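Local coordinates for protein ADP-ribose pyrophosphatase (Streptococcus suis, PDB 3O8S) that probably hydrolyses ADP-ribose to AMP and ribose 5-phosphate, as a Nudix-family pyrophosphatase, at residues A[71-77]-A[94-100]. Numbering follows the deposited sequence.
Sequences LDTRAAI and SLPGGWC. With EDO (1,2-ethanediol), chain F.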
ATOM      1  N   LEU A  71      10.361   2.271   0.731  1.00 71.55           N
ATOM      2  CA  LEU A  71       9.374   1.341   0.185  1.00 67.21           C
ATOM      3  C   LEU A  71      10.034   0.080  -0.350  1.00 68.34           C
ATOM      4  O   LEU A  71      10.948   0.169  -1.164  1.00 69.74           O
ATOM      5  CB  LEU A  71       8.572   2.001  -0.954  1.00 67.16           C
ATOM      6  CG  LEU A  71       7.093   2.359  -0.728  1.00 71.19           C
ATOM      7  CD1 LEU A  71       6.442   2.742  -2.036  1.00 71.54           C
ATOM      8  CD2 LEU A  71       6.303   1.209  -0.142  1.00 70.16           C
ATOM      9  N   ASP A  72       9.547  -1.090   0.083  1.00 60.66           N
ATOM     10  CA  ASP A  72      10.010  -2.390  -0.383  1.00 58.50           C
ATOM     11  C   ASP A  72       8.846  -3.118  -1.049  1.00 58.98           C
ATOM     12  O   ASP A  72       7.739  -3.125  -0.510  1.00 57.38           O
ATOM     13  CB  ASP A  72      10.587  -3.224   0.769  1.00 60.27           C
ATOM     14  CG  ASP A  72      11.071  -4.602   0.352  1.00 64.34           C
ATOM     15  OD1 ASP A  72      12.077  -4.680  -0.369  1.00 64.56           O
ATOM     16  OD2 ASP A  72      10.451  -5.600   0.772  1.00 67.59           O
ATOM     17  N   THR A  73       9.074  -3.674  -2.240  1.00 53.56           N
ATOM     18  CA  THR A  73       8.031  -4.408  -2.949  1.00 50.12           C
ATOM     19  C   THR A  73       8.441  -5.864  -3.021  1.00 52.45           C
ATOM     20  O   THR A  73       9.626  -6.156  -3.142  1.00 53.06           O
ATOM     21  CB  THR A  73       7.733  -3.796  -4.314  1.00 56.47           C
ATOM     22  OG1 THR A  73       8.919  -3.763  -5.103  1.00 57.65           O
ATOM     23  CG2 THR A  73       7.124  -2.402  -4.209  1.00 59.16           C
ATOM     24  N   ARG A  74       7.481  -6.775  -2.842  1.00 46.83           N
ATOM     25  CA  ARG A  74       7.704  -8.229  -2.917  1.00 45.53           C
ATOM     26  C   ARG A  74       6.644  -8.839  -3.785  1.00 47.64           C
ATOM     27  O   ARG A  74       5.450  -8.536  -3.600  1.00 47.14           O
ATOM     28  CB  ARG A  74       7.696  -8.896  -1.526  1.00 44.75           C
ATOM     29  CG  ARG A  74       8.832  -8.478  -0.583  1.00 51.07           C
ATOM     30  CD  ARG A  74      10.167  -9.118  -0.912  1.00 51.98           C
ATOM     31  NE  ARG A  74      11.251  -8.157  -0.706  1.00 61.28           N
ATOM     32  CZ  ARG A  74      12.493  -8.301  -1.155  1.00 67.93           C
ATOM     33  NH1 ARG A  74      12.847  -9.396  -1.815  1.00 55.32           N
ATOM     34  NH2 ARG A  74      13.399  -7.358  -0.932  1.00 53.18           N
ATOM     35  N   ALA A  75       7.053  -9.688  -4.739  1.00 43.95           N
ATOM     36  CA  ALA A  75       6.098 -10.351  -5.628  1.00 42.93           C
ATOM     37  C   ALA A  75       5.862 -11.795  -5.201  1.00 44.21           C
ATOM     38  O   ALA A  75       6.815 -12.536  -4.992  1.00 43.94           O
ATOM     39  CB  ALA A  75       6.586 -10.302  -7.068  1.00 44.48           C
ATOM     40  N   ALA A  76       4.592 -12.181  -5.058  1.00 40.15           N
ATOM     41  CA  ALA A  76       4.188 -13.545  -4.693  1.00 40.48           C
ATOM     42  C   ALA A  76       3.568 -14.210  -5.922  1.00 43.01           C
ATOM     43  O   ALA A  76       2.517 -13.780  -6.371  1.00 42.63           O
ATOM     44  CB  ALA A  76       3.189 -13.501  -3.546  1.00 40.70           C
ATOM     45  N   ILE A  77       4.248 -15.194  -6.496  1.00 41.02           N
ATOM     46  CA  ILE A  77       3.834 -15.895  -7.721  1.00 41.15           C
ATOM     47  C   ILE A  77       3.578 -17.362  -7.392  1.00 43.93           C
ATOM     48  O   ILE A  77       4.446 -18.025  -6.852  1.00 43.63           O
ATOM     49  CB  ILE A  77       4.923 -15.728  -8.842  1.00 44.77           C
ATOM     50  CG1 ILE A  77       5.270 -14.229  -9.087  1.00 44.08           C
ATOM     51  CG2 ILE A  77       4.509 -16.438 -10.180  1.00 45.43           C
ATOM     52  CD1 ILE A  77       6.750 -14.011  -9.470  1.00 54.90           C
ATOM     53  N   SER A  94      14.144 -15.749  -1.127  1.00 54.91           N
ATOM     54  CA  SER A  94      13.179 -14.696  -0.903  1.00 51.62           C
ATOM     55  C   SER A  94      12.278 -14.507  -2.122  1.00 53.52           C
ATOM     56  O   SER A  94      12.571 -14.989  -3.215  1.00 53.21           O
ATOM     57  CB  SER A  94      13.888 -13.386  -0.541  1.00 53.02           C
ATOM     58  OG  SER A  94      14.742 -12.908  -1.568  1.00 57.22           O
ATOM     59  N   LEU A  95      11.172 -13.822  -1.914  1.00 50.13           N
ATOM     60  CA  LEU A  95      10.285 -13.437  -2.992  1.00 49.52           C
ATOM     61  C   LEU A  95      11.010 -12.423  -3.857  1.00 54.79           C
ATOM     62  O   LEU A  95      11.730 -11.570  -3.298  1.00 54.27           O
ATOM     63  CB  LEU A  95       9.002 -12.780  -2.433  1.00 47.82           C
ATOM     64  CG  LEU A  95       8.072 -13.602  -1.568  1.00 51.18           C
ATOM     65  CD1 LEU A  95       6.958 -12.717  -1.018  1.00 49.12           C
ATOM     66  CD2 LEU A  95       7.497 -14.747  -2.355  1.00 51.60           C
ATOM     67  N   PRO A  96      10.814 -12.432  -5.193  1.00 51.20           N
ATOM     68  CA  PRO A  96      11.441 -11.381  -6.013  1.00 52.50           C
ATOM     69  C   PRO A  96      10.959 -10.018  -5.520  1.00 57.19           C
ATOM     70  O   PRO A  96       9.821  -9.882  -5.057  1.00 54.08           O
ATOM     71  CB  PRO A  96      10.954 -11.694  -7.438  1.00 53.05           C
ATOM     72  CG  PRO A  96      10.626 -13.145  -7.402  1.00 56.47           C
ATOM     73  CD  PRO A  96      10.041 -13.372  -6.029  1.00 51.26           C
ATOM     74  N   GLY A  97      11.849  -9.046  -5.537  1.00 56.31           N
ATOM     75  CA  GLY A  97      11.491  -7.719  -5.076  1.00 55.81           C
ATOM     76  C   GLY A  97      12.669  -6.849  -4.738  1.00 61.58           C
ATOM     77  O   GLY A  97      13.762  -7.010  -5.284  1.00 63.27           O
ATOM     78  N   GLY A  98      12.431  -5.916  -3.845  1.00 58.16           N
ATOM     79  CA  GLY A  98      13.438  -4.958  -3.433  1.00 61.43           C
ATOM     80  C   GLY A  98      12.857  -3.575  -3.307  1.00 69.95           C
ATOM     81  O   GLY A  98      11.639  -3.378  -3.422  1.00 66.74           O
ATOM     82  N   TRP A  99      13.733  -2.617  -3.050  1.00 75.00           N
ATOM     83  CA  TRP A  99      13.356  -1.227  -2.858  1.00 77.90           C
ATOM     84  C   TRP A  99      12.855  -0.631  -4.146  1.00 80.56           C
ATOM     85  O   TRP A  99      13.412  -0.868  -5.222  1.00 82.18           O
ATOM     86  CB  TRP A  99      14.504  -0.421  -2.264  1.00 81.89           C
ATOM     87  CG  TRP A  99      14.730  -0.733  -0.816  1.00 84.44           C
ATOM     88  CD1 TRP A  99      13.834  -0.599   0.205  1.00 85.86           C
ATOM     89  CD2 TRP A  99      15.942  -1.219  -0.226  1.00 87.56           C
ATOM     90  NE1 TRP A  99      14.410  -0.976   1.395  1.00 87.20           N
ATOM     91  CE2 TRP A  99      15.708  -1.352   1.163  1.00 91.66           C
ATOM     92  CE3 TRP A  99      17.206  -1.567  -0.739  1.00 92.00           C
ATOM     93  CZ2 TRP A  99      16.691  -1.812   2.048  1.00 93.89           C
ATOM     94  CZ3 TRP A  99      18.180  -2.025   0.137  1.00 96.55           C
ATOM     95  CH2 TRP A  99      17.924  -2.133   1.514  1.00 97.19           C
ATOM     96  N   CYS A 100      11.744   0.081  -4.025  1.00 74.49           N
ATOM     97  CA  CYS A 100      11.026   0.683  -5.122  1.00 74.21           C
ATOM     98  C   CYS A 100      11.830   1.806  -5.744  1.00 83.15           C
ATOM     99  O   CYS A 100      12.220   2.749  -5.056  1.00 85.28           O
ATOM    100  CB  CYS A 100       9.652   1.161  -4.660  1.00 72.54           C
ATOM    101  SG  CYS A 100       8.553   1.668  -6.005  1.00 75.88           S
TER
HETATM  102  C1  EDO F 210      16.774 -10.578  -4.506  1.00 66.10           C
HETATM  103  O1  EDO F 210      17.242  -9.228  -4.600  1.00 71.21           O
HETATM  104  C2  EDO F 210      15.361 -10.576  -3.945  1.00 62.76           C
HETATM  105  O2  EDO F 210      15.404 -10.608  -2.516  1.00 64.76           O
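Leu71 O accepts the N-H of Cys100 at 3.0 Å, while CD1 of Trp99 comes to the same oxygen with the indole edge. Next along the antiparallel pair, Asp72 stands beside Trp99 and sends its carboxylate forward along the strand toward Arg74: CG lies anti to the backbone N (chi1 179°), and each oxygen offers its syn lone pair to the arginine. Thr73 and Gly98 form the hydrogen-bonded pair, with Thr73 N 2.8 Å from Gly98 O and Gly98 N 2.9 Å from Thr73 O. Arg74, bent at chi2 and chi3, lays one guanidinium face over the Gly97-Gly98 peptide. NE to Asp72 OD2 (3.1 Å) and NH2 to Asp72 OD1 (3.0 Å) hold it side-on, and NH1 reaches Leu95 O at 2.9 Å; together these bonds fix the rotation of the guanidinium. NH1 also binds O2 of an ethanediol, probably from the crystallisation liquor, which Ser94 OG shares. Ala75 N closes the pairing on Pro96 O at 2.8 Å, and the Leu95 side chain packs against Ala75 O. Beyond it, Ile77 CD1 only grazes the Pro96 ring.

Lys147 gives Asp72 a second positive partner. Gly98 opens a sequence consistent with the Nudix box, which continues through helix 106-118. Strand 70-79 lies between strand 93-99, antiparallel, and strand 145-157, parallel, in the Nudix sheet, with helix 106-118 packed over Thr73, Ala75 and Ile77.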